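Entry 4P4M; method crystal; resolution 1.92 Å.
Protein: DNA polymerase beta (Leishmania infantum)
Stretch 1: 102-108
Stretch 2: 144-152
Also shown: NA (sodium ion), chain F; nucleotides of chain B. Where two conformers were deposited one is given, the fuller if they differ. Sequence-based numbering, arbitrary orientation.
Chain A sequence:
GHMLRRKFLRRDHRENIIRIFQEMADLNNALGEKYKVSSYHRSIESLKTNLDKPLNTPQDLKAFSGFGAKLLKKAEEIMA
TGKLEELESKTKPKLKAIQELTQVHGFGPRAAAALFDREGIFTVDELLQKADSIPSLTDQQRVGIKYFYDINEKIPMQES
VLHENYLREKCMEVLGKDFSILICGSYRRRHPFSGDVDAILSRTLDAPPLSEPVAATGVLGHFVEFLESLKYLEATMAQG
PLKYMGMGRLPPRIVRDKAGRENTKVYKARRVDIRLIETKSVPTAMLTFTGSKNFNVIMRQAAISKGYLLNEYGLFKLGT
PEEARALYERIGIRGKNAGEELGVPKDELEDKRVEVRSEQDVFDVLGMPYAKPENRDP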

# COMPACT_ATOMS: atom_id res chain seq x y z
N THR A 102 7.96 8.11 -17.85
CA THR A 102 7.26 7.21 -16.95
C THR A 102 8.11 6.85 -15.74
O THR A 102 7.70 6.05 -14.90
N GLN A 103 9.31 7.41 -15.63
CA GLN A 103 10.11 7.22 -14.42
C GLN A 103 9.52 8.04 -13.27
O GLN A 103 9.74 7.71 -12.10
N VAL A 104 8.77 9.09 -13.59
CA VAL A 104 8.15 9.93 -12.57
C VAL A 104 6.86 9.32 -12.01
O VAL A 104 6.00 8.91 -12.76
N HIS A 105 6.75 9.29 -10.68
CA HIS A 105 5.57 8.77 -9.99
C HIS A 105 4.31 9.52 -10.42
O HIS A 105 4.26 10.75 -10.33
N GLY A 106 3.29 8.78 -10.88
CA GLY A 106 2.05 9.39 -11.32
C GLY A 106 1.92 9.52 -12.84
O GLY A 106 0.85 9.83 -13.36
N PHE A 107 3.02 9.29 -13.55
CA PHE A 107 2.99 9.36 -15.01
C PHE A 107 3.07 7.98 -15.62
O PHE A 107 4.05 7.28 -15.43
N GLY A 108 2.03 7.57 -16.34
CA GLY A 108 2.09 6.33 -17.09
C GLY A 108 2.26 6.64 -18.56
O GLY A 108 2.41 7.80 -18.94
N GLY A 144 4.95 13.70 -7.27
CA GLY A 144 5.97 12.86 -7.88
C GLY A 144 7.12 13.67 -8.46
O GLY A 144 8.29 13.27 -8.41
N ILE A 145 6.78 14.83 -9.01
CA ILE A 145 7.78 15.73 -9.56
C ILE A 145 8.59 16.42 -8.47
O ILE A 145 9.83 16.42 -8.50
N LYS A 146 7.91 17.00 -7.49
CA LYS A 146 8.58 17.72 -6.41
C LYS A 146 9.54 16.85 -5.61
O LYS A 146 10.61 17.31 -5.18
N TYR A 147 9.17 15.58 -5.41
CA TYR A 147 9.97 14.64 -4.61
C TYR A 147 10.74 13.63 -5.46
O TYR A 147 11.10 12.55 -4.98
N PHE A 148 11.01 13.98 -6.72
CA PHE A 148 11.72 13.07 -7.63
C PHE A 148 13.03 12.54 -7.04
O PHE A 148 13.28 11.33 -7.10
N TYR A 149 13.88 13.41 -6.49
CA TYR A 149 15.14 12.93 -5.91
C TYR A 149 14.89 11.94 -4.75
O TYR A 149 15.42 10.81 -4.77
N ASP A 150 14.08 12.33 -3.77
CA ASP A 150 13.80 11.47 -2.61
C ASP A 150 13.22 10.12 -3.02
O ASP A 150 13.61 9.07 -2.51
N ILE A 151 12.26 10.15 -3.95
CA ILE A 151 11.53 8.95 -4.34
C ILE A 151 12.43 7.90 -5.00
O ILE A 151 12.19 6.70 -4.89
N ASN A 152 13.49 8.34 -5.67
CA ASN A 152 14.41 7.39 -6.30
C ASN A 152 15.50 6.84 -5.37
O ASN A 152 16.37 6.09 -5.82

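The contact is a small apolar packing of a metal- and DNA-binding loop against a helical segment, with 316 Å² buried over both sides, no direct hydrogen bond between the stretches and one bridging water. The backbones come nearest at His105 and Gly144, whose CA atoms lie 4.6 Å apart. Glycine suits this point: an ideal CB on Gly144 would sit 2.1 Å from His105 O, a clash. As it is, His105 O lies 3.7 Å from Gly144 CA and has no polar partner in the model. Water 1 bridges the two stretches here, accepting from His105 N (2.9 Å) and donating to Gly144 O (2.8 Å).

Val104, chi1 t, points sideways yet supplies both methyls: its CG1 lies 3.8 Å from Gly144 C and 4.0 Å from Ile145 CG1, while its CG2 lies 4.1 Å from Phe148 CE1. Ile145 (m, t) also leaves its backbone sideways, but its end comes nearer, placing CD1 3.9 Å from Phe107 CZ, oblique to that ring. The CA-to-CB bond of Phe107 (chi1 m) points toward the second stretch. Phe148 (chi1 t) presents its ring edge to Gln103 O, with CE1 4.3 Å from that oxygen. His105 (chi1 t) points toward the second stretch, and its CB is 4.3 Å from Ile151 CD1; one face of its ring is covered by C5' of DT4.

The type II turn from Val104 to Phe107 is closed by the hydrogen bond from Phe107 N to Val104 O (3.1 Å); Val104 O also binds the sodium, and Gly106 N is free to reach the DNA. Sodium is bound by Thr102 O (2.6 Å), Val104 O (2.7 Å), Phe107 O (2.6 Å), DT4 OP1 (2.6 Å) and waters 2 and 3. Gly106 N donates to DT4 OP1 (2.7 Å), and Gly108 N to DG3 OP1 (3.1 Å).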

# COMPACT_ATOMS: atom_id res chain seq x y z
CB THR A 102 6.78 5.91 -17.65
OG1 THR A 102 7.90 5.21 -18.20
CG2 THR A 102 5.77 6.23 -18.75
CB GLN A 103 11.57 7.62 -14.64
CG GLN A 103 12.34 6.72 -15.59
CD GLN A 103 13.80 7.11 -15.68
OE1 GLN A 103 14.67 6.42 -15.13
NE2 GLN A 103 14.09 8.21 -16.35
CB VAL A 104 7.82 11.32 -13.11
CG1 VAL A 104 7.30 12.21 -11.97
CG2 VAL A 104 9.04 11.94 -13.77
CB HIS A 105 5.78 8.92 -8.47
CG HIS A 105 4.84 8.11 -7.63
ND1 HIS A 105 5.01 6.94 -6.97
CD2 HIS A 105 3.55 8.52 -7.34
CE1 HIS A 105 3.83 6.65 -6.33
NE2 HIS A 105 2.96 7.63 -6.57
CB PHE A 107 4.12 10.25 -15.55
CG PHE A 107 3.95 11.70 -15.23
CD1 PHE A 107 4.32 12.21 -14.00
CD2 PHE A 107 3.39 12.57 -16.16
CE1 PHE A 107 4.15 13.55 -13.71
CE2 PHE A 107 3.22 13.91 -15.87
CZ PHE A 107 3.60 14.40 -14.64
CB ILE A 145 7.11 16.79 -10.45
CG1 ILE A 145 6.59 16.13 -11.73
CG2 ILE A 145 8.08 17.94 -10.74
CD1 ILE A 145 5.55 16.96 -12.49
CB LYS A 146 7.55 18.36 -5.47
CG LYS A 146 8.18 19.04 -4.26
CD LYS A 146 7.16 19.77 -3.40
CE LYS A 146 7.85 20.51 -2.27
NZ LYS A 146 6.87 21.25 -1.41
CB TYR A 147 9.07 13.91 -3.59
CG TYR A 147 8.59 14.81 -2.46
CD1 TYR A 147 7.40 15.53 -2.57
CD2 TYR A 147 9.34 14.95 -1.30
CE1 TYR A 147 6.97 16.37 -1.54
CE2 TYR A 147 8.91 15.79 -0.26
CZ TYR A 147 7.73 16.49 -0.39
OH TYR A 147 7.31 17.31 0.63
CB PHE A 148 11.97 13.74 -8.99
CG PHE A 148 12.60 12.81 -10.01
CD1 PHE A 148 11.84 11.86 -10.67
CD2 PHE A 148 13.96 12.89 -10.30
CE1 PHE A 148 12.43 11.00 -11.60
CE2 PHE A 148 14.54 12.04 -11.23
CZ PHE A 148 13.78 11.10 -11.88
CB TYR A 149 16.06 14.10 -5.47
CG TYR A 149 17.12 13.66 -4.48
CD1 TYR A 149 18.31 13.08 -4.91
CD2 TYR A 149 16.91 13.78 -3.12
CE1 TYR A 149 19.28 12.64 -3.99
CE2 TYR A 149 17.84 13.36 -2.20
CZ TYR A 149 19.02 12.78 -2.64
OH TYR A 149 19.92 12.37 -1.69
CB ASP A 150 12.81 12.14 -1.63
CG ASP A 150 13.44 13.26 -0.82
OD1 ASP A 150 14.68 13.30 -0.70
OD2 ASP A 150 12.67 14.11 -0.30
CB ILE A 151 10.31 9.29 -5.22
CG1 ILE A 151 9.20 9.94 -4.38
CG2 ILE A 151 9.76 8.03 -5.92
CD1 ILE A 151 8.09 10.56 -5.20
CB ASN A 152 15.05 8.01 -7.54
CG ASN A 152 14.05 8.27 -8.64
OD1 ASN A 152 13.03 7.59 -8.74
ND2 ASN A 152 14.33 9.27 -9.47
NA NA F . 5.52 6.34 -13.45
P DG B 3 -1.36 6.84 -17.41
OP1 DG B 3 -0.73 8.15 -17.64
OP2 DG B 3 -1.11 5.71 -18.32
O5' DG B 3 -0.99 6.37 -15.93
C5' DG B 3 -1.12 7.29 -14.85
C4' DG B 3 -0.96 6.57 -13.51
O4' DG B 3 -2.15 5.77 -13.25
C3' DG B 3 0.23 5.62 -13.42
O3' DG B 3 1.21 6.15 -12.50
C2' DG B 3 -0.37 4.29 -12.95
C1' DG B 3 -1.74 4.70 -12.42
N9 DG B 3 -2.73 3.61 -12.45
C8 DG B 3 -3.02 2.74 -13.48
N7 DG B 3 -3.95 1.86 -13.18
C5 DG B 3 -4.29 2.17 -11.87
C6 DG B 3 -5.23 1.55 -11.01
O6 DG B 3 -5.95 0.58 -11.26
N1 DG B 3 -5.26 2.16 -9.75
C2 DG B 3 -4.47 3.23 -9.38
N2 DG B 3 -4.64 3.69 -8.13
N3 DG B 3 -3.59 3.82 -10.18
C4 DG B 3 -3.54 3.23 -11.40
P DT B 4 2.50 5.30 -12.10
OP1 DT B 4 3.56 6.26 -11.72
OP2 DT B 4 2.72 4.27 -13.14
O5' DT B 4 2.07 4.58 -10.74
C5' DT B 4 1.58 5.38 -9.68
C4' DT B 4 1.05 4.52 -8.54
O4' DT B 4 -0.12 3.78 -8.98
C3' DT B 4 2.05 3.52 -8.00
O3' DT B 4 2.17 3.83 -6.64
C2' DT B 4 1.42 2.14 -8.25
C1' DT B 4 -0.06 2.46 -8.46
N1 DT B 4 -0.76 1.50 -9.38
C2 DT B 4 -1.88 0.83 -8.94
O2 DT B 4 -2.34 0.96 -7.82
N3 DT B 4 -2.44 -0.03 -9.85
C4 DT B 4 -2.01 -0.28 -11.13
O4 DT B 4 -2.59 -1.08 -11.86
C5 DT B 4 -0.83 0.46 -11.54
C7 DT B 4 -0.27 0.27 -12.93
C6 DT B 4 -0.27 1.30 -10.66
O HOH W 1 8.66 10.58 -8.96
O HOH W 2 6.88 5.60 -11.59
O HOH W 3 5.28 4.01 -14.08